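Local structure of xylulose kinase (Bifidobacterium adolescentis ATCC 15703, 3I8B) at residues A67-G71 against A465-A469; Q101-L105 against L144-W149; A133-S137 against V314-A318; S141-T145 against G201-Y205; L327-I331 against S410-C414. The protein probably phosphorylates D-xylulose with ATP to give D-xylulose 5-phosphate, as expected of a xylulose kinase of the FGGY family. Residues are numbered along the deposited sequence.

Contact 1 of 5, residues A67-G71 against A465-A469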
loop_
_atom_site.group_PDB
_atom_site.type_symbol
_atom_site.label_atom_id
_atom_site.label_comp_id
_atom_site.label_asym_id
_atom_site.label_seq_id
_atom_site.Cartn_x
_atom_site.Cartn_y
_atom_site.Cartn_z
ATOM N N ALA A 67 -17.174 -10.577 -14.310
ATOM C CA ALA A 67 -16.063 -10.821 -13.389
ATOM C C ALA A 67 -15.923 -9.618 -12.476
ATOM O O ALA A 67 -16.267 -8.507 -12.865
ATOM C CB ALA A 67 -14.769 -11.065 -14.150
ATOM N N LEU A 68 -15.417 -9.854 -11.263
ATOM C CA LEU A 68 -15.295 -8.807 -10.263
ATOM C C LEU A 68 -14.004 -9.012 -9.458
ATOM O O LEU A 68 -13.606 -10.154 -9.193
ATOM C CB LEU A 68 -16.518 -8.844 -9.341
ATOM C CG LEU A 68 -16.610 -7.900 -8.142
ATOM C CD1 LEU A 68 -18.083 -7.625 -7.845
ATOM C CD2 LEU A 68 -15.905 -8.437 -6.883
ATOM N N ALA A 69 -13.354 -7.905 -9.099
ATOM C CA ALA A 69 -12.169 -7.924 -8.234
ATOM C C ALA A 69 -12.269 -6.852 -7.167
ATOM O O ALA A 69 -12.778 -5.755 -7.418
ATOM C CB ALA A 69 -10.903 -7.708 -9.039
ATOM N N VAL A 70 -11.759 -7.160 -5.979
ATOM C CA VAL A 70 -11.756 -6.197 -4.888
ATOM C C VAL A 70 -10.336 -5.731 -4.579
ATOM O O VAL A 70 -9.459 -6.535 -4.268
ATOM C CB VAL A 70 -12.367 -6.794 -3.623
ATOM C CG1 VAL A 70 -12.371 -5.769 -2.504
ATOM C CG2 VAL A 70 -13.762 -7.292 -3.908
ATOM N N GLY A 71 -10.108 -4.428 -4.695
ATOM C CA GLY A 71 -8.874 -3.829 -4.227
ATOM C C GLY A 71 -9.158 -3.327 -2.822
ATOM O O GLY A 71 -10.207 -2.732 -2.590
ATOM N N ALA A 465 -8.713 -2.786 -10.209
ATOM C CA ALA A 465 -9.463 -3.997 -9.892
ATOM C C ALA A 465 -10.304 -4.453 -11.089
ATOM O O ALA A 465 -10.401 -5.656 -11.360
ATOM C CB ALA A 465 -10.326 -3.813 -8.635
ATOM N N ALA A 466 -10.898 -3.502 -11.810
ATOM C CA ALA A 466 -11.664 -3.863 -12.998
ATOM C C ALA A 466 -10.741 -4.425 -14.064
ATOM O O ALA A 466 -11.106 -5.352 -14.775
ATOM C CB ALA A 466 -12.448 -2.645 -13.551
ATOM N N ARG A 467 -9.543 -3.859 -14.177
ATOM C CA ARG A 467 -8.568 -4.330 -15.163
ATOM C C ARG A 467 -8.144 -5.758 -14.862
ATOM O O ARG A 467 -7.944 -6.572 -15.768
ATOM C CB ARG A 467 -7.342 -3.403 -15.225
ATOM C CG ARG A 467 -6.473 -3.604 -16.463
ATOM C CD ARG A 467 -5.274 -2.632 -16.542
ATOM N NE ARG A 467 -4.481 -2.906 -17.743
ATOM C CZ ARG A 467 -3.155 -2.815 -17.833
ATOM N NH1 ARG A 467 -2.432 -2.447 -16.784
ATOM N NH2 ARG A 467 -2.545 -3.098 -18.978
ATOM N N GLN A 468 -8.042 -6.081 -13.588
ATOM C CA GLN A 468 -7.629 -7.426 -13.213
ATOM C C GLN A 468 -8.749 -8.421 -13.464
ATOM O O GLN A 468 -8.502 -9.544 -13.900
ATOM C CB GLN A 468 -7.190 -7.481 -11.747
ATOM C CG GLN A 468 -6.751 -8.880 -11.285
ATOM C CD GLN A 468 -6.805 -9.013 -9.763
ATOM O OE1 GLN A 468 -7.884 -9.025 -9.172
ATOM N NE2 GLN A 468 -5.634 -9.108 -9.127
ATOM N N ALA A 469 -9.980 -8.015 -13.179
ATOM C CA ALA A 469 -11.130 -8.878 -13.463
ATOM C C ALA A 469 -11.264 -9.107 -14.976
ATOM O O ALA A 469 -11.525 -10.228 -15.424
ATOM C CB ALA A 469 -12.408 -8.279 -12.896
#
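The helical segment A465-A469 meets strand A67-G71 almost without long side chains, so the two axes come within 6.6 Å, their N-to-C directions 141° apart. A465 opens the contact: its CB lies 4.0 Å from A69 CB and 4.0 Å from G71 N, close over the backbone at G71, while its carbonyl oxygen sits 3.1 Å from A69 CB. A466 and R467 face away from the strand, and R467 spends its guanidinium on the backbone oxygens of P480 and L280. In FGGY kinases two actin-like domains face each other across the active-site cleft; here helix 460-474 of the C-terminal domain lies on the beta-sheet of the N-terminal one, and G71 is about 6 Å (nearest atoms) from the side chains of D11, predicted to be important for activity, and D274, the predicted proton acceptor. Q468 starts out sideways but its end returns, OE1 reaching 3.3 Å from A69 CB on its way to a hydrogen bond from the backbone N of G271 in neighbouring strand 267-273. One turn on from A465, A469 places CB 3.9 Å from A67 CB, 4.2 Å from A69 CB and 3.8 Å from L68 N.

Contact 2 of 5, residues Q101-L105 against L144-W149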
loop_
_atom_site.group_PDB
_atom_site.type_symbol
_atom_site.label_atom_id
_atom_site.label_comp_id
_atom_site.label_asym_id
_atom_site.label_seq_id
_atom_site.Cartn_x
_atom_site.Cartn_y
_atom_site.Cartn_z
ATOM N N GLN A 101 4.264 -4.225 19.703
ATOM C CA GLN A 101 4.435 -5.545 19.135
ATOM C C GLN A 101 5.377 -5.520 17.918
ATOM O O GLN A 101 6.175 -6.429 17.735
ATOM C CB GLN A 101 3.082 -6.160 18.793
ATOM C CG GLN A 101 2.310 -6.633 20.030
ATOM C CD GLN A 101 1.679 -5.492 20.810
ATOM O OE1 GLN A 101 1.425 -5.615 22.009
ATOM N NE2 GLN A 101 1.411 -4.384 20.131
ATOM N N ALA A 102 5.300 -4.471 17.107
ATOM C CA ALA A 102 6.208 -4.336 15.978
ATOM C C ALA A 102 7.654 -4.246 16.481
ATOM O O ALA A 102 8.550 -4.925 15.969
ATOM C CB ALA A 102 5.846 -3.115 15.132
ATOM N N ALA A 103 7.861 -3.424 17.508
ATOM C CA ALA A 103 9.176 -3.287 18.138
ATOM C C ALA A 103 9.674 -4.621 18.689
ATOM O O ALA A 103 10.822 -5.012 18.461
ATOM C CB ALA A 103 9.131 -2.244 19.247
ATOM N N ALA A 104 8.800 -5.312 19.414
ATOM C CA ALA A 104 9.141 -6.592 20.020
ATOM C C ALA A 104 9.494 -7.672 18.982
ATOM O O ALA A 104 10.420 -8.466 19.187
ATOM C CB ALA A 104 8.001 -7.058 20.927
ATOM N N LEU A 105 8.755 -7.709 17.872
ATOM C CA LEU A 105 9.038 -8.677 16.806
ATOM C C LEU A 105 10.462 -8.524 16.299
ATOM O O LEU A 105 11.149 -9.506 16.029
ATOM C CB LEU A 105 8.060 -8.501 15.632
ATOM C CG LEU A 105 6.650 -9.031 15.860
ATOM C CD1 LEU A 105 5.686 -8.478 14.815
ATOM C CD2 LEU A 105 6.677 -10.547 15.829
ATOM N N LEU A 144 0.660 -9.160 11.063
ATOM C CA LEU A 144 1.229 -9.966 12.142
ATOM C C LEU A 144 1.275 -9.182 13.456
ATOM O O LEU A 144 1.062 -9.748 14.525
ATOM C CB LEU A 144 2.634 -10.459 11.790
ATOM C CG LEU A 144 3.265 -11.429 12.800
ATOM C CD1 LEU A 144 2.412 -12.701 12.948
ATOM C CD2 LEU A 144 4.685 -11.790 12.377
ATOM N N THR A 145 1.547 -7.882 13.381
ATOM C CA THR A 145 1.661 -7.083 14.607
ATOM C C THR A 145 0.310 -6.968 15.302
ATOM O O THR A 145 0.246 -6.941 16.531
ATOM C CB THR A 145 2.274 -5.689 14.370
ATOM O OG1 THR A 145 1.280 -4.804 13.834
ATOM C CG2 THR A 145 3.458 -5.789 13.410
ATOM N N LYS A 146 -0.763 -6.943 14.509
ATOM C CA LYS A 146 -2.123 -6.881 15.046
ATOM C C LYS A 146 -2.468 -8.176 15.777
ATOM O O LYS A 146 -3.036 -8.157 16.879
ATOM C CB LYS A 146 -3.150 -6.651 13.929
ATOM C CG LYS A 146 -2.871 -5.471 13.014
ATOM C CD LYS A 146 -2.604 -4.173 13.801
ATOM C CE LYS A 146 -2.681 -2.973 12.859
ATOM N NZ LYS A 146 -2.248 -1.716 13.530
ATOM N N VAL A 147 -2.117 -9.296 15.156
ATOM C CA VAL A 147 -2.367 -10.599 15.754
ATOM C C VAL A 147 -1.589 -10.716 17.055
ATOM O O VAL A 147 -2.125 -11.165 18.056
ATOM C CB VAL A 147 -1.986 -11.750 14.811
ATOM C CG1 VAL A 147 -2.219 -13.109 15.504
ATOM C CG2 VAL A 147 -2.783 -11.646 13.500
ATOM N N ALA A 148 -0.329 -10.294 17.025
ATOM C CA ALA A 148 0.492 -10.179 18.232
ATOM C C ALA A 148 -0.190 -9.376 19.339
ATOM O O ALA A 148 -0.203 -9.783 20.500
ATOM C CB ALA A 148 1.826 -9.551 17.896
ATOM N N TRP A 149 -0.749 -8.231 18.974
ATOM C CA TRP A 149 -1.381 -7.353 19.937
ATOM C C TRP A 149 -2.578 -8.051 20.575
ATOM O O TRP A 149 -2.813 -7.943 21.786
ATOM C CB TRP A 149 -1.815 -6.042 19.267
ATOM C CG TRP A 149 -2.507 -5.118 20.225
ATOM C CD1 TRP A 149 -1.948 -4.075 20.908
ATOM C CD2 TRP A 149 -3.881 -5.174 20.630
ATOM N NE1 TRP A 149 -2.889 -3.473 21.704
ATOM C CE2 TRP A 149 -4.087 -4.124 21.548
ATOM C CE3 TRP A 149 -4.966 -5.996 20.284
ATOM C CZ2 TRP A 149 -5.329 -3.883 22.139
ATOM C CZ3 TRP A 149 -6.192 -5.764 20.872
ATOM C CH2 TRP A 149 -6.365 -4.712 21.790
#
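Two helices of the N-terminal FGGY domain, 99-110 and 143-153, cross steeply here, with 105° between the directions of the short segments and a closest axis approach of 9.2 Å. Q101, L105 and T145 lose the most surface. Q101 lies along the second helix: CB is 3.7 Å from T145 O and CG 3.6 Å from A148 CB, the small alanine leaving room for the aliphatic part of the glutamine. L105, one turn later on the same face, has CD1 3.8 Å from T145 CG2 and CD2 4.2 Å from L144 CD2; V220 of helix 214-225 touches both leucines and A148, closing the apolar side of the crossing. T145 sits at the closest backbone approach, its CA 5.5 Å from A102 CA. Its methyl CG2 also meets A102 CB at 4.0 Å, whereas its hydroxyl bonds back to Y142 O at the start of its own helix and pairs with S98 OG, just before helix 99-110. No hydrogen bond joins the two segments. The amide of Q101, which makes a weak hydrogen bond to S98 O, brings NE2 to the edge of the W149 indole, 3.5 Å from CD1 and near the ring plane.

Contact 3 of 5, residues A133-S137 against V314-A318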
loop_
_atom_site.group_PDB
_atom_site.type_symbol
_atom_site.label_atom_id
_atom_site.label_comp_id
_atom_site.label_asym_id
_atom_site.label_seq_id
_atom_site.Cartn_x
_atom_site.Cartn_y
_atom_site.Cartn_z
ATOM N N ALA A 133 13.411 -12.560 5.488
ATOM C CA ALA A 133 12.368 -13.566 5.700
ATOM C C ALA A 133 11.105 -13.333 4.851
ATOM O O ALA A 133 10.591 -14.262 4.220
ATOM C CB ALA A 133 11.998 -13.642 7.195
ATOM N N VAL A 134 10.603 -12.097 4.842
ATOM C CA VAL A 134 9.311 -11.807 4.208
ATOM C C VAL A 134 9.267 -10.501 3.410
ATOM O O VAL A 134 8.208 -10.121 2.904
ATOM C CB VAL A 134 8.157 -11.751 5.241
ATOM C CG1 VAL A 134 7.958 -13.092 5.921
ATOM C CG2 VAL A 134 8.401 -10.642 6.248
ATOM N N GLY A 135 10.396 -9.799 3.322
ATOM C CA GLY A 135 10.482 -8.585 2.521
ATOM C C GLY A 135 10.434 -7.247 3.251
ATOM O O GLY A 135 10.878 -6.227 2.697
ATOM N N SER A 136 9.882 -7.219 4.469
ATOM C CA SER A 136 9.712 -5.954 5.179
ATOM C C SER A 136 10.011 -6.052 6.672
ATOM O O SER A 136 9.779 -7.085 7.316
ATOM C CB SER A 136 8.285 -5.398 5.009
ATOM O OG SER A 136 7.852 -5.422 3.658
ATOM N N SER A 137 10.512 -4.953 7.222
ATOM C CA SER A 137 10.743 -4.852 8.655
ATOM C C SER A 137 9.481 -4.351 9.380
ATOM O O SER A 137 8.898 -3.330 8.985
ATOM C CB SER A 137 11.932 -3.932 8.920
ATOM O OG SER A 137 12.155 -3.804 10.309
ATOM N N VAL A 314 12.296 0.714 3.029
ATOM C CA VAL A 314 11.471 0.338 1.898
ATOM C C VAL A 314 10.840 -1.025 2.144
ATOM O O VAL A 314 11.536 -2.004 2.405
ATOM C CB VAL A 314 12.276 0.332 0.579
ATOM C CG1 VAL A 314 11.332 0.267 -0.610
ATOM C CG2 VAL A 314 13.147 1.573 0.486
ATOM N N SER A 315 9.514 -1.068 2.059
ATOM C CA SER A 315 8.756 -2.315 2.114
ATOM C C SER A 315 8.990 -3.180 0.868
ATOM O O SER A 315 9.088 -2.675 -0.252
ATOM C CB SER A 315 7.258 -2.013 2.232
ATOM O OG SER A 315 6.938 -1.384 3.459
ATOM N N GLY A 316 9.048 -4.489 1.064
ATOM C CA GLY A 316 9.202 -5.413 -0.038
ATOM C C GLY A 316 7.906 -6.135 -0.355
ATOM O O GLY A 316 7.764 -7.328 -0.070
ATOM N N PHE A 317 6.960 -5.412 -0.945
ATOM C CA PHE A 317 5.667 -5.985 -1.302
ATOM C C PHE A 317 5.711 -6.568 -2.708
ATOM O O PHE A 317 6.677 -6.365 -3.447
ATOM C CB PHE A 317 4.556 -4.929 -1.236
ATOM C CG PHE A 317 4.354 -4.334 0.129
ATOM C CD1 PHE A 317 4.783 -4.999 1.273
ATOM C CD2 PHE A 317 3.718 -3.105 0.272
ATOM C CE1 PHE A 317 4.593 -4.441 2.529
ATOM C CE2 PHE A 317 3.511 -2.549 1.533
ATOM C CZ PHE A 317 3.950 -3.216 2.659
ATOM N N ALA A 318 4.656 -7.299 -3.067
ATOM C CA ALA A 318 4.483 -7.785 -4.427
ATOM C C ALA A 318 3.457 -6.918 -5.148
ATOM O O ALA A 318 2.599 -6.308 -4.518
ATOM C CB ALA A 318 4.030 -9.240 -4.418
HETATM O O HOH W 1 12.424 -4.405 1.571
HETATM O O HOH W 2 10.866 -2.701 5.391
#
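This is a polar, largely backbone contact between the turn that follows helix 122-134 and strand 315-318, joining the N- and C-terminal domains of the kinase. Two glycines make the close approach possible: G135 CA and G316 CA are 4.3 Å apart, and a CB on either would clash with the carbonyl oxygen of the other. G135, with positive phi, follows the helix; at these backbone angles a side chain would also jam against the preceding carbonyl. S136 turns its CB toward the strand, and its OG accepts a hydrogen bond from G316 N at 3.0 Å while lying 3.6 Å from F317 CE1. Water 1 lies 2.6 Å from G135 O and 2.7 Å from V314 O, within donating reach of both; water 2 accepts from S137 N at 2.9 Å and gives a weak bond to V314 O at 3.1 Å. The side chains of F317 and H75, a predicted substrate-binding residue, are about 4 Å apart. Beyond the turn, strand 315-318 is an edge strand of its sheet within this chain, pairing with strand 324-330, while V314 packs on helix 396-420.

Contact 4 of 5, residues S141-T145 against G201-Y205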
loop_
_atom_site.group_PDB
_atom_site.type_symbol
_atom_site.label_atom_id
_atom_site.label_comp_id
_atom_site.label_asym_id
_atom_site.label_seq_id
_atom_site.Cartn_x
_atom_site.Cartn_y
_atom_site.Cartn_z
ATOM N N SER A 141 1.671 -1.084 11.113
ATOM C CA SER A 141 0.697 -1.324 10.047
ATOM C C SER A 141 0.419 -2.797 9.828
ATOM O O SER A 141 -0.720 -3.190 9.575
ATOM C CB SER A 141 1.170 -0.723 8.718
ATOM O OG SER A 141 1.067 0.684 8.739
ATOM N N TYR A 142 1.474 -3.604 9.907
ATOM C CA TYR A 142 1.437 -4.971 9.411
ATOM C C TYR A 142 0.590 -5.959 10.209
ATOM O O TYR A 142 0.506 -5.894 11.436
ATOM C CB TYR A 142 2.852 -5.504 9.201
ATOM C CG TYR A 142 3.687 -4.636 8.292
ATOM C CD1 TYR A 142 3.087 -3.740 7.406
ATOM C CD2 TYR A 142 5.075 -4.716 8.305
ATOM C CE1 TYR A 142 3.853 -2.940 6.569
ATOM C CE2 TYR A 142 5.842 -3.936 7.474
ATOM C CZ TYR A 142 5.230 -3.051 6.605
ATOM O OH TYR A 142 6.012 -2.275 5.776
ATOM N N THR A 143 -0.047 -6.873 9.471
ATOM C CA THR A 143 -1.047 -7.771 10.014
ATOM C C THR A 143 -0.526 -8.581 11.205
ATOM O O THR A 143 -1.208 -8.708 12.217
ATOM C CB THR A 143 -1.569 -8.758 8.928
ATOM O OG1 THR A 143 -1.749 -8.059 7.685
ATOM C CG2 THR A 143 -2.891 -9.390 9.369
ATOM N N LEU A 144 0.660 -9.160 11.063
ATOM C CA LEU A 144 1.229 -9.966 12.142
ATOM C C LEU A 144 1.275 -9.182 13.456
ATOM O O LEU A 144 1.062 -9.748 14.525
ATOM C CB LEU A 144 2.634 -10.459 11.790
ATOM C CG LEU A 144 3.265 -11.429 12.800
ATOM C CD1 LEU A 144 2.412 -12.701 12.948
ATOM C CD2 LEU A 144 4.685 -11.790 12.377
ATOM N N THR A 145 1.547 -7.882 13.381
ATOM C CA THR A 145 1.661 -7.083 14.607
ATOM C C THR A 145 0.310 -6.968 15.302
ATOM O O THR A 145 0.246 -6.941 16.531
ATOM C CB THR A 145 2.274 -5.689 14.370
ATOM O OG1 THR A 145 1.280 -4.804 13.834
ATOM C CG2 THR A 145 3.458 -5.789 13.410
ATOM N N GLY A 201 1.778 -8.098 2.475
ATOM C CA GLY A 201 1.676 -7.065 3.487
ATOM C C GLY A 201 1.379 -7.577 4.884
ATOM O O GLY A 201 1.158 -6.778 5.783
ATOM N N THR A 202 1.387 -8.899 5.073
ATOM C CA THR A 202 1.098 -9.501 6.380
ATOM C C THR A 202 2.330 -9.635 7.296
ATOM O O THR A 202 2.197 -9.671 8.525
ATOM C CB THR A 202 0.480 -10.905 6.219
ATOM O OG1 THR A 202 1.403 -11.761 5.532
ATOM C CG2 THR A 202 -0.827 -10.828 5.432
ATOM N N ILE A 203 3.510 -9.678 6.671
ATOM C CA ILE A 203 4.775 -10.175 7.254
ATOM C C ILE A 203 4.719 -11.577 7.893
ATOM O O ILE A 203 5.520 -11.904 8.782
ATOM C CB ILE A 203 5.540 -9.130 8.134
ATOM C CG1 ILE A 203 4.865 -8.915 9.490
ATOM C CG2 ILE A 203 5.746 -7.838 7.358
ATOM C CD1 ILE A 203 5.755 -8.154 10.496
ATOM N N TYR A 204 3.768 -12.393 7.426
ATOM C CA TYR A 204 3.817 -13.848 7.606
ATOM C C TYR A 204 3.669 -14.588 6.280
ATOM O O TYR A 204 3.291 -15.767 6.241
ATOM C CB TYR A 204 2.815 -14.376 8.641
ATOM C CG TYR A 204 1.384 -13.901 8.521
ATOM C CD1 TYR A 204 0.551 -14.384 7.518
ATOM C CD2 TYR A 204 0.842 -13.016 9.459
ATOM C CE1 TYR A 204 -0.770 -13.977 7.414
ATOM C CE2 TYR A 204 -0.493 -12.603 9.370
ATOM C CZ TYR A 204 -1.293 -13.096 8.334
ATOM O OH TYR A 204 -2.614 -12.701 8.215
ATOM N N TYR A 205 3.989 -13.888 5.200
ATOM C CA TYR A 205 4.002 -14.497 3.865
ATOM C C TYR A 205 5.239 -14.068 3.089
ATOM O O TYR A 205 5.624 -12.899 3.109
ATOM C CB TYR A 205 2.739 -14.122 3.089
ATOM C CG TYR A 205 2.736 -14.574 1.642
ATOM C CD1 TYR A 205 2.429 -15.887 1.301
ATOM C CD2 TYR A 205 3.048 -13.690 0.618
ATOM C CE1 TYR A 205 2.432 -16.308 -0.042
ATOM C CE2 TYR A 205 3.051 -14.094 -0.711
ATOM C CZ TYR A 205 2.743 -15.398 -1.040
ATOM O OH TYR A 205 2.744 -15.785 -2.377
#
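The start of helix 143-153 is pressed into the irregular loop G201-Y205, and I203 is the main bump. Its backbone takes up a left-handed conformation (phi 52°, psi 25°) and its side chain enters the hollow between Y142 and L144: CG2 lies 3.3 Å from Y142 CD2, CG1 3.6 Å from L144 CB, and CD1 reaches out to T145 CG2 at 4.4 Å. L144 answers as the bump from the helix: L144 CD1 lies 3.8 Å from Y204 CD2, at the ring edge. T143 fills the neighbouring gap, with CG2 3.5 Å from Y204 OH and OG1 3.4 Å from T202 CA, while that hydroxyl bonds to H75 O. One hydrogen bond fixes the fit: L144 N, in the first turn of the helix, gives to T202 O at 3.0 Å. Y142 is the N-cap residue, and its carbonyl O receives T145 N at 3.0 Å and T145 OG1 at 2.7 Å; on the loop, T202 OG1 accepts from Y204 N at 3.1 Å in an ST turn and is itself hydrogen-bonded to A199 O. Y142 also meets the ring of H75, a predicted substrate-binding residue, so the contact borders the probable sugar site. Around it, helix 122-134 supplies W130 against L144 and I203, helix 214-225 packs on L144 and Y204, and the loop itself runs from helix 196-199 into strand 205-206.

Contact 5 of 5, residues L327-I331 against S410-C414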
loop_
_atom_site.group_PDB
_atom_site.type_symbol
_atom_site.label_atom_id
_atom_site.label_comp_id
_atom_site.label_asym_id
_atom_site.label_seq_id
_atom_site.Cartn_x
_atom_site.Cartn_y
_atom_site.Cartn_z
ATOM N N LEU A 327 8.121 -0.380 -1.901
ATOM C CA LEU A 327 7.253 0.722 -1.529
ATOM C C LEU A 327 7.888 1.574 -0.435
ATOM O O LEU A 327 8.210 1.071 0.641
ATOM C CB LEU A 327 5.914 0.185 -1.042
ATOM C CG LEU A 327 4.871 1.278 -0.836
ATOM C CD1 LEU A 327 3.810 1.178 -1.912
ATOM C CD2 LEU A 327 4.248 1.130 0.545
ATOM N N ALA A 328 8.055 2.861 -0.722
ATOM C CA ALA A 328 8.749 3.775 0.169
ATOM C C ALA A 328 7.816 4.848 0.698
ATOM O O ALA A 328 7.434 5.765 -0.034
ATOM C CB ALA A 328 9.916 4.416 -0.557
ATOM N N CYS A 329 7.459 4.747 1.974
ATOM C CA CYS A 329 6.628 5.769 2.601
ATOM C C CYS A 329 7.465 6.890 3.207
ATOM O O CYS A 329 8.479 6.638 3.850
ATOM C CB CYS A 329 5.735 5.159 3.683
ATOM S SG CYS A 329 4.624 3.904 3.050
ATOM N N THR A 330 7.040 8.129 2.979
ATOM C CA THR A 330 7.665 9.278 3.612
ATOM C C THR A 330 6.642 9.980 4.506
ATOM O O THR A 330 5.519 10.266 4.082
ATOM C CB THR A 330 8.236 10.256 2.560
ATOM O OG1 THR A 330 7.282 10.442 1.501
ATOM C CG2 THR A 330 9.542 9.716 1.975
ATOM N N ILE A 331 7.015 10.234 5.754
ATOM C CA ILE A 331 6.150 10.979 6.667
ATOM C C ILE A 331 5.897 12.360 6.100
ATOM O O ILE A 331 4.780 12.881 6.126
ATOM C CB ILE A 331 6.822 11.185 8.032
ATOM C CG1 ILE A 331 7.145 9.839 8.687
ATOM C CG2 ILE A 331 5.937 12.059 8.924
ATOM C CD1 ILE A 331 5.927 9.120 9.209
ATOM N N SER A 410 13.712 14.640 -1.071
ATOM C CA SER A 410 13.370 13.456 -0.299
ATOM C C SER A 410 12.778 12.391 -1.222
ATOM O O SER A 410 13.151 11.225 -1.149
ATOM C CB SER A 410 12.359 13.804 0.798
ATOM O OG SER A 410 11.855 12.627 1.409
ATOM N N GLN A 411 11.856 12.798 -2.090
ATOM C CA GLN A 411 11.256 11.860 -3.034
ATOM C C GLN A 411 12.323 11.297 -3.985
ATOM O O GLN A 411 12.306 10.111 -4.314
ATOM C CB GLN A 411 10.112 12.518 -3.813
ATOM C CG GLN A 411 8.895 12.886 -2.963
ATOM C CD GLN A 411 8.428 11.740 -2.064
ATOM O OE1 GLN A 411 8.481 10.575 -2.447
ATOM N NE2 GLN A 411 7.967 12.075 -0.870
ATOM N N ARG A 412 13.268 12.135 -4.405
ATOM C CA ARG A 412 14.382 11.635 -5.202
ATOM C C ARG A 412 15.187 10.627 -4.406
ATOM O O ARG A 412 15.555 9.577 -4.924
ATOM C CB ARG A 412 15.313 12.753 -5.650
ATOM C CG ARG A 412 16.682 12.232 -6.056
ATOM C CD ARG A 412 16.655 11.549 -7.415
ATOM N NE ARG A 412 17.015 12.530 -8.422
ATOM C CZ ARG A 412 18.169 12.545 -9.076
ATOM N NH1 ARG A 412 19.066 11.596 -8.870
ATOM N NH2 ARG A 412 18.412 13.507 -9.954
ATOM N N ASP A 413 15.488 10.970 -3.155
ATOM C CA ASP A 413 16.200 10.068 -2.263
ATOM C C ASP A 413 15.522 8.702 -2.255
ATOM O O ASP A 413 16.186 7.684 -2.285
ATOM C CB ASP A 413 16.253 10.635 -0.835
ATOM C CG ASP A 413 17.542 10.266 -0.109
ATOM O OD1 ASP A 413 18.498 9.834 -0.785
ATOM O OD2 ASP A 413 17.610 10.417 1.129
ATOM N N CYS A 414 14.195 8.689 -2.223
ATOM C CA CYS A 414 13.456 7.434 -2.296
ATOM C C CYS A 414 13.717 6.684 -3.605
ATOM O O CYS A 414 13.933 5.476 -3.608
ATOM C CB CYS A 414 11.959 7.684 -2.111
ATOM S SG CYS A 414 11.511 8.063 -0.395
HETATM O O HOH W 3 7.539 8.678 -0.477
#
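T330 is the residue on which this strand-helix contact turns. Its p rotamer (chi1 44°) splits the branches between two neighbours: OG1 accepts a hydrogen bond from Q411 NE2 at 3.0 Å, and the methyl CG2 points at the helix, 3.5 Å from C414 SG and 3.8 Å from S410 OG. The CA-to-CB bond of Q411 points sideways to the strand, but with chi1 and chi2 both m the chain folds back so that its amide comes to the strand. That amide is used at both ends, since OE1 accepts from water 3 at 2.9 Å, the same water that donates to A328 O at 2.9 Å and lies 2.7 Å from T330 OG1. C414, with chi1 m, lays its sulfur between the two inward-facing strand residues, SG being 4.0 Å from the CB of A328, the smaller of the two. The short segments run nearly antiparallel, 158° between their directions, their axes approaching to 9.6 Å. Helix 396-420 packs on strand 324-330 of the mixed sheet of the C-terminal domain, the alpha/beta layering expected of an FGGY kinase in the actin-like ATPase clan.

How the contacts relate
All five contacts are buried, but contacts 1, 4 and 5 are formed by buried residues alone, while contact 2 includes the partly exposed Q101 and W149 and contact 3 the partly exposed G316. Contact 1 is the closer of the two strand-helix packings, made mostly of alanines; contact 5, across the chain's centre from it, adds a side-chain hydrogen bond and a water. Contacts 2 and 4 share L144 and T145 on helix 143-153: the former is packing alone, the latter includes a backbone hydrogen bond. Contact 3 links contacts 4 and 5, through S315 OG and Y142 OH (2.6 Å) and through paired strands 315-318 and 324-330. Contacts 1 and 3 each join both domains.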